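Local structure of periplasmic binding protein (4OVK) at residues A[69-74]-A[273-278]; A[282-287]-A[311-316]. The protein probably binds a solute in the periplasm, perhaps a metal chelate such as an iron-siderophore, and delivers it to an ABC transporter. One frame throughout, in Å; residues are numbered along the deposited sequence.

In the fold
Contact 1 (69-74 with 273-278) is partly buried, while contact 2 (282-287 with 311-316) lies in the core. Their centres are about 11 Å apart. Contact 1 joins the helix 71-74, in the lobe built on strands 34-36, 55-57, 104-108 and 125-128, to the loop leaving strand 268-270 of the other sheet. Contact 2 follows in sequence and packs the start of helix 285-296 against helix 306-318. Contact 1 combines a CH-pi contact with two water bridges. Contact 2 sets apolar packing round one phenylalanine ring beside a buried carboxylate. That carboxylate, of Glu284, also bonds to the 273-278 loop and so ties the two contacts together.

Contact 1. Residues A[69-74]-A[273-278]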
loop_
_atom_site.group_PDB
_atom_site.type_symbol
_atom_site.label_atom_id
_atom_site.label_comp_id
_atom_site.label_asym_id
_atom_site.label_seq_id
_atom_site.Cartn_x
_atom_site.Cartn_y
_atom_site.Cartn_z
ATOM N N SER A 69 -7.149 -9.582 4.639
ATOM C CA SER A 69 -7.301 -9.169 3.255
ATOM C C SER A 69 -7.475 -10.343 2.312
ATOM O O SER A 69 -7.351 -11.509 2.704
ATOM C CB SER A 69 -6.087 -8.339 2.829
ATOM O OG SER A 69 -4.959 -9.169 2.642
ATOM N N ILE A 70 -7.743 -10.001 1.057
ATOM C CA ILE A 70 -7.860 -10.965 -0.049
ATOM C C ILE A 70 -6.571 -11.780 -0.226
ATOM O O ILE A 70 -6.594 -12.875 -0.775
ATOM C CB ILE A 70 -8.211 -10.238 -1.382
ATOM C CG1 ILE A 70 -8.568 -11.221 -2.510
ATOM C CG2 ILE A 70 -7.061 -9.351 -1.866
ATOM C CD1 ILE A 70 -9.998 -11.696 -2.496
ATOM N N PHE A 71 -5.456 -11.246 0.276
ATOM C CA PHE A 71 -4.167 -11.957 0.277
ATOM C C PHE A 71 -4.336 -13.388 0.817
ATOM O O PHE A 71 -3.768 -14.347 0.272
ATOM C CB PHE A 71 -3.152 -11.158 1.143
ATOM C CG PHE A 71 -1.693 -11.431 0.852
ATOM C CD1 PHE A 71 -1.270 -12.341 -0.116
ATOM C CD2 PHE A 71 -0.732 -10.748 1.578
ATOM C CE1 PHE A 71 0.075 -12.553 -0.341
ATOM C CE2 PHE A 71 0.613 -10.954 1.350
ATOM C CZ PHE A 71 1.015 -11.863 0.396
ATOM N N LYS A 72 -5.123 -13.543 1.874
ATOM C CA LYS A 72 -5.367 -14.873 2.465
ATOM C C LYS A 72 -5.964 -15.861 1.453
ATOM O O LYS A 72 -5.613 -17.037 1.442
ATOM C CB LYS A 72 -6.286 -14.792 3.689
ATOM C CG LYS A 72 -6.403 -16.125 4.420
ATOM C CD LYS A 72 -7.081 -15.978 5.767
ATOM C CE LYS A 72 -7.286 -17.332 6.437
ATOM N NZ LYS A 72 -6.005 -17.999 6.813
ATOM N N THR A 73 -6.841 -15.371 0.588
ATOM C CA THR A 73 -7.430 -16.197 -0.466
ATOM C C THR A 73 -6.439 -16.506 -1.571
ATOM O O THR A 73 -6.361 -17.646 -2.039
ATOM C CB THR A 73 -8.634 -15.491 -1.086
ATOM O OG1 THR A 73 -9.596 -15.257 -0.063
ATOM C CG2 THR A 73 -9.260 -16.330 -2.179
ATOM N N LEU A 74 -5.673 -15.496 -1.980
ATOM C CA LEU A 74 -4.657 -15.679 -3.016
ATOM C C LEU A 74 -3.550 -16.636 -2.604
ATOM O O LEU A 74 -3.026 -17.352 -3.440
ATOM C CB LEU A 74 -3.992 -14.359 -3.378
ATOM C CG LEU A 74 -4.881 -13.216 -3.830
ATOM C CD1 LEU A 74 -4.057 -11.967 -4.023
ATOM C CD2 LEU A 74 -5.601 -13.600 -5.098
HETATM N N MSE A 273 -8.974 -1.789 -0.010
HETATM C CA MSE A 273 -7.807 -2.586 0.337
HETATM C C MSE A 273 -7.793 -3.834 -0.505
HETATM O O MSE A 273 -8.748 -4.594 -0.505
HETATM C CB MSE A 273 -7.873 -2.911 1.817
HETATM C CG MSE A 273 -6.836 -3.968 2.170
HETATM SE SE MSE A 273 -6.624 -3.935 4.106
HETATM C CE MSE A 273 -7.960 -5.332 4.431
ATOM N N GLY A 274 -6.691 -4.043 -1.220
ATOM C CA GLY A 274 -6.478 -5.224 -2.017
ATOM C C GLY A 274 -5.576 -6.157 -1.234
ATOM O O GLY A 274 -5.927 -6.558 -0.129
ATOM N N ILE A 275 -4.415 -6.449 -1.811
ATOM C CA ILE A 275 -3.473 -7.395 -1.238
ATOM C C ILE A 275 -2.855 -6.832 0.049
ATOM O O ILE A 275 -2.459 -7.588 0.945
ATOM C CB ILE A 275 -2.405 -7.762 -2.291
ATOM C CG1 ILE A 275 -1.769 -9.113 -1.953
ATOM C CG2 ILE A 275 -1.432 -6.607 -2.483
ATOM C CD1 ILE A 275 -0.884 -9.652 -3.043
ATOM N N TYR A 276 -2.814 -5.503 0.134
ATOM C CA TYR A 276 -2.292 -4.753 1.271
ATOM C C TYR A 276 -3.115 -3.468 1.259
ATOM O O TYR A 276 -3.824 -3.179 0.264
ATOM C CB TYR A 276 -0.785 -4.472 1.102
ATOM C CG TYR A 276 -0.129 -3.973 2.374
ATOM C CD1 TYR A 276 0.050 -4.817 3.466
ATOM C CD2 TYR A 276 0.273 -2.652 2.505
ATOM C CE1 TYR A 276 0.614 -4.358 4.641
ATOM C CE2 TYR A 276 0.856 -2.191 3.670
ATOM C CZ TYR A 276 1.015 -3.043 4.734
ATOM O OH TYR A 276 1.580 -2.573 5.895
ATOM N N ARG A 277 -3.094 -2.708 2.340
ATOM C CA ARG A 277 -3.876 -1.473 2.305
ATOM C C ARG A 277 -3.302 -0.506 1.258
ATOM O O ARG A 277 -2.113 -0.531 0.927
ATOM C CB ARG A 277 -4.042 -0.837 3.678
ATOM C CG ARG A 277 -2.773 -0.343 4.297
ATOM C CD ARG A 277 -2.977 -0.025 5.773
ATOM N NE ARG A 277 -1.683 0.276 6.356
ATOM C CZ ARG A 277 -1.163 -0.280 7.449
ATOM N NH1 ARG A 277 0.045 0.094 7.841
ATOM N NH2 ARG A 277 -1.831 -1.182 8.163
ATOM N N TRP A 278 -4.196 0.290 0.698
ATOM C CA TRP A 278 -3.871 1.181 -0.395
ATOM C C TRP A 278 -3.547 2.589 0.092
ATOM O O TRP A 278 -3.323 3.480 -0.722
ATOM C CB TRP A 278 -5.043 1.201 -1.384
ATOM C CG TRP A 278 -5.177 -0.026 -2.224
ATOM C CD1 TRP A 278 -4.458 -1.197 -2.113
ATOM C CD2 TRP A 278 -6.108 -0.232 -3.297
ATOM N NE1 TRP A 278 -4.884 -2.100 -3.065
ATOM C CE2 TRP A 278 -5.890 -1.529 -3.804
ATOM C CE3 TRP A 278 -7.103 0.567 -3.892
ATOM C CZ2 TRP A 278 -6.630 -2.053 -4.868
ATOM C CZ3 TRP A 278 -7.838 0.038 -4.955
ATOM C CH2 TRP A 278 -7.592 -1.254 -5.428
HETATM O O HOH W 1 -2.056 -8.009 3.480
HETATM O O HOH W 2 -8.631 -7.322 0.782
#
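Phe71 and Ile275 meet where the two lobes of the periplasmic binding protein fold come together. Segment 69-74 leads into the short helix 71-74 of one lobe. Segment 273-278 is the loop that leaves strand 268-270, the edge strand of the other sheet. Phe71 CB sits 3.6 Å from Ile275 O. Phe71 CG lies anti to the backbone N (chi1 -158°), beside the carbonyl carbon, and comes within 3.6 Å of Ile275 CG1. That methylene lies over one ring face in a CH-pi contact, 22° off the ring normal and offset toward the rim. Phe71 CD1 and CE1 then meet Ile275 CD1, which also touches Leu74 CD1 at 4.0 Å. Tyr46 and Tyr66 pack edge-to-face with the same ring. An alanine in place of Phe71 would probably leave Ile275 CG1 without its aromatic face and both tyrosines without their ring partner. Ser69 caps the helix start: its OG accepts from Phe71 N at 3.2 Å, while its CB faces Gly274 O. Ser69 and Ile275 each adopt two conformations, so these contacts hold for one of them. Water 1 sits at the Phe71 ring edge, in its plane, and donates to Ile275 O; it is also hydrogen-bonded to Ser69 OG. Water 2 makes a second bridge, accepting from Ile70 N at 2.8 Å and donating to Gly274 O at 3.0 Å.

Contact 2. Residues A[282-287]-A[311-316]; sequences NVETPL and KQFYNT
A buried carboxylate, that of Glu284, meets the hydroxyl of Tyr314 inside an otherwise largely apolar contact. Tyr314 OH donates a weak hydrogen bond to Glu284 OE2 at 2.8 Å. The carboxylate and ring planes are 35° apart, and the two side chains cross at about a right angle. OE2 is also hydrogen-bonded to Tyr318 OH, and OE1 accepts from Ile275 N and Trp278 NE1. Four bonds, that of Tyr314 weak, grip the group and limit its rotation, and they would probably favour its charged form. Glu284 CG, anti to the carbonyl carbon (chi1 -61°), lies 3.9 Å from Phe313 CE1. The chain then runs on extended to the carboxylate. Leu287 reaches over one face of the Phe313 ring, its CD1 4.0 Å from Phe313 CG. Val283 O approaches Phe313 CZ obliquely at 3.7 Å and accepts a hydrogen bond from His160 NE2. Glu284 is the N-cap residue of helix 285-296. Asn282 shapes the approach to it with an Asx turn: its OD1 accepts from Glu284 N at 2.7 Å, with the donor well above the carbonyl plane. Tyr159 adds an edge-to-face contact with Phe313, and Pro286 also rests on helix 150-170. Helices 285-296 and 306-318 pack beside this helix, which runs between the two sheets as the linking helix does in binding proteins of the siderophore and vitamin B12 type.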
loop_
_atom_site.group_PDB
_atom_site.type_symbol
_atom_site.label_atom_id
_atom_site.label_comp_id
_atom_site.label_asym_id
_atom_site.label_seq_id
_atom_site.Cartn_x
_atom_site.Cartn_y
_atom_site.Cartn_z
ATOM N N ASN A 282 2.403 0.924 -2.541
ATOM C CA ASN A 282 2.338 -0.535 -2.693
ATOM C C ASN A 282 2.180 -0.926 -4.181
ATOM O O ASN A 282 2.086 -0.070 -5.053
ATOM C CB ASN A 282 1.172 -1.098 -1.863
ATOM C CG ASN A 282 -0.166 -0.829 -2.485
ATOM O OD1 ASN A 282 -0.692 -1.678 -3.198
ATOM N ND2 ASN A 282 -0.728 0.365 -2.236
ATOM N N VAL A 283 2.141 -2.218 -4.466
ATOM C CA VAL A 283 2.143 -2.708 -5.844
ATOM C C VAL A 283 0.827 -2.354 -6.602
ATOM O O VAL A 283 0.803 -2.190 -7.818
ATOM C CB VAL A 283 2.471 -4.224 -5.856
ATOM C CG1 VAL A 283 1.226 -5.085 -5.686
ATOM C CG2 VAL A 283 3.215 -4.595 -7.112
ATOM N N GLU A 284 -0.245 -2.180 -5.853
ATOM C CA GLU A 284 -1.560 -1.844 -6.403
ATOM C C GLU A 284 -1.887 -0.327 -6.367
ATOM O O GLU A 284 -3.006 0.078 -6.676
ATOM C CB GLU A 284 -2.616 -2.653 -5.661
ATOM C CG GLU A 284 -2.411 -4.155 -5.833
ATOM C CD GLU A 284 -3.308 -5.024 -4.977
ATOM O OE1 GLU A 284 -3.864 -4.546 -3.972
ATOM O OE2 GLU A 284 -3.409 -6.222 -5.283
ATOM N N THR A 285 -0.920 0.510 -6.020
ATOM C CA THR A 285 -1.147 1.964 -5.963
ATOM C C THR A 285 -1.837 2.563 -7.208
ATOM O O THR A 285 -2.719 3.413 -7.052
ATOM C CB THR A 285 0.139 2.737 -5.634
ATOM O OG1 THR A 285 0.551 2.413 -4.300
ATOM C CG2 THR A 285 -0.074 4.248 -5.733
ATOM N N PRO A 286 -1.471 2.123 -8.420
ATOM C CA PRO A 286 -2.203 2.668 -9.579
ATOM C C PRO A 286 -3.724 2.448 -9.535
ATOM O O PRO A 286 -4.484 3.271 -10.075
ATOM C CB PRO A 286 -1.582 1.921 -10.765
ATOM C CG PRO A 286 -0.211 1.622 -10.324
ATOM C CD PRO A 286 -0.314 1.307 -8.852
ATOM N N LEU A 287 -4.164 1.357 -8.913
ATOM C CA LEU A 287 -5.598 1.088 -8.761
ATOM C C LEU A 287 -6.233 2.044 -7.740
ATOM O O LEU A 287 -7.358 2.532 -7.925
ATOM C CB LEU A 287 -5.840 -0.374 -8.377
ATOM C CG LEU A 287 -5.359 -1.362 -9.443
ATOM C CD1 LEU A 287 -5.258 -2.752 -8.867
ATOM C CD2 LEU A 287 -6.252 -1.359 -10.697
ATOM N N LYS A 311 -9.717 -6.471 -12.194
ATOM C CA LYS A 311 -9.750 -7.861 -12.645
ATOM C C LYS A 311 -8.540 -8.197 -13.511
ATOM O O LYS A 311 -7.926 -9.259 -13.345
ATOM C CB LYS A 311 -11.028 -8.170 -13.407
ATOM C CG LYS A 311 -12.250 -8.169 -12.503
ATOM C CD LYS A 311 -13.542 -8.167 -13.295
ATOM C CE LYS A 311 -13.775 -9.507 -13.948
ATOM N NZ LYS A 311 -15.164 -9.586 -14.465
ATOM N N GLN A 312 -8.206 -7.293 -14.429
ATOM C CA GLN A 312 -7.066 -7.492 -15.319
ATOM C C GLN A 312 -5.771 -7.629 -14.523
ATOM O O GLN A 312 -4.976 -8.529 -14.810
ATOM C CB GLN A 312 -6.943 -6.348 -16.318
ATOM C CG GLN A 312 -5.761 -6.462 -17.260
ATOM C CD GLN A 312 -5.573 -5.199 -18.089
ATOM O OE1 GLN A 312 -5.132 -4.156 -17.588
ATOM N NE2 GLN A 312 -5.903 -5.288 -19.356
ATOM N N PHE A 313 -5.577 -6.749 -13.547
ATOM C CA PHE A 313 -4.363 -6.766 -12.717
ATOM C C PHE A 313 -4.229 -8.107 -11.964
ATOM O O PHE A 313 -3.181 -8.757 -12.025
ATOM C CB PHE A 313 -4.375 -5.599 -11.743
ATOM C CG PHE A 313 -3.075 -5.408 -11.002
ATOM C CD1 PHE A 313 -2.783 -6.158 -9.869
ATOM C CD2 PHE A 313 -2.152 -4.473 -11.438
ATOM C CE1 PHE A 313 -1.593 -5.958 -9.176
ATOM C CE2 PHE A 313 -0.959 -4.290 -10.767
ATOM C CZ PHE A 313 -0.677 -5.045 -9.645
ATOM N N TYR A 314 -5.301 -8.541 -11.298
ATOM C CA TYR A 314 -5.279 -9.798 -10.526
ATOM C C TYR A 314 -5.060 -10.996 -11.449
ATOM O O TYR A 314 -4.310 -11.909 -11.134
ATOM C CB TYR A 314 -6.561 -9.947 -9.670
ATOM C CG TYR A 314 -6.433 -9.226 -8.338
ATOM C CD1 TYR A 314 -6.112 -7.868 -8.282
ATOM C CD2 TYR A 314 -6.620 -9.895 -7.141
ATOM C CE1 TYR A 314 -5.927 -7.221 -7.081
ATOM C CE2 TYR A 314 -6.427 -9.256 -5.920
ATOM C CZ TYR A 314 -6.093 -7.922 -5.890
ATOM O OH TYR A 314 -5.882 -7.285 -4.688
ATOM N N ASN A 315 -5.709 -10.990 -12.610
ATOM C CA ASN A 315 -5.514 -12.074 -13.580
ATOM C C ASN A 315 -4.072 -12.122 -14.107
ATOM O O ASN A 315 -3.455 -13.201 -14.180
ATOM C CB ASN A 315 -6.500 -11.945 -14.757
ATOM C CG ASN A 315 -6.204 -12.948 -15.851
ATOM O OD1 ASN A 315 -5.477 -12.661 -16.808
ATOM N ND2 ASN A 315 -6.724 -14.154 -15.688
ATOM N N THR A 316 -3.534 -10.961 -14.459
ATOM C CA THR A 316 -2.211 -10.888 -15.112
ATOM C C THR A 316 -1.093 -11.245 -14.145
ATOM O O THR A 316 -0.214 -12.069 -14.458
ATOM C CB THR A 316 -1.981 -9.480 -15.692
ATOM O OG1 THR A 316 -2.929 -9.240 -16.738
ATOM C CG2 THR A 316 -0.569 -9.318 -16.269
#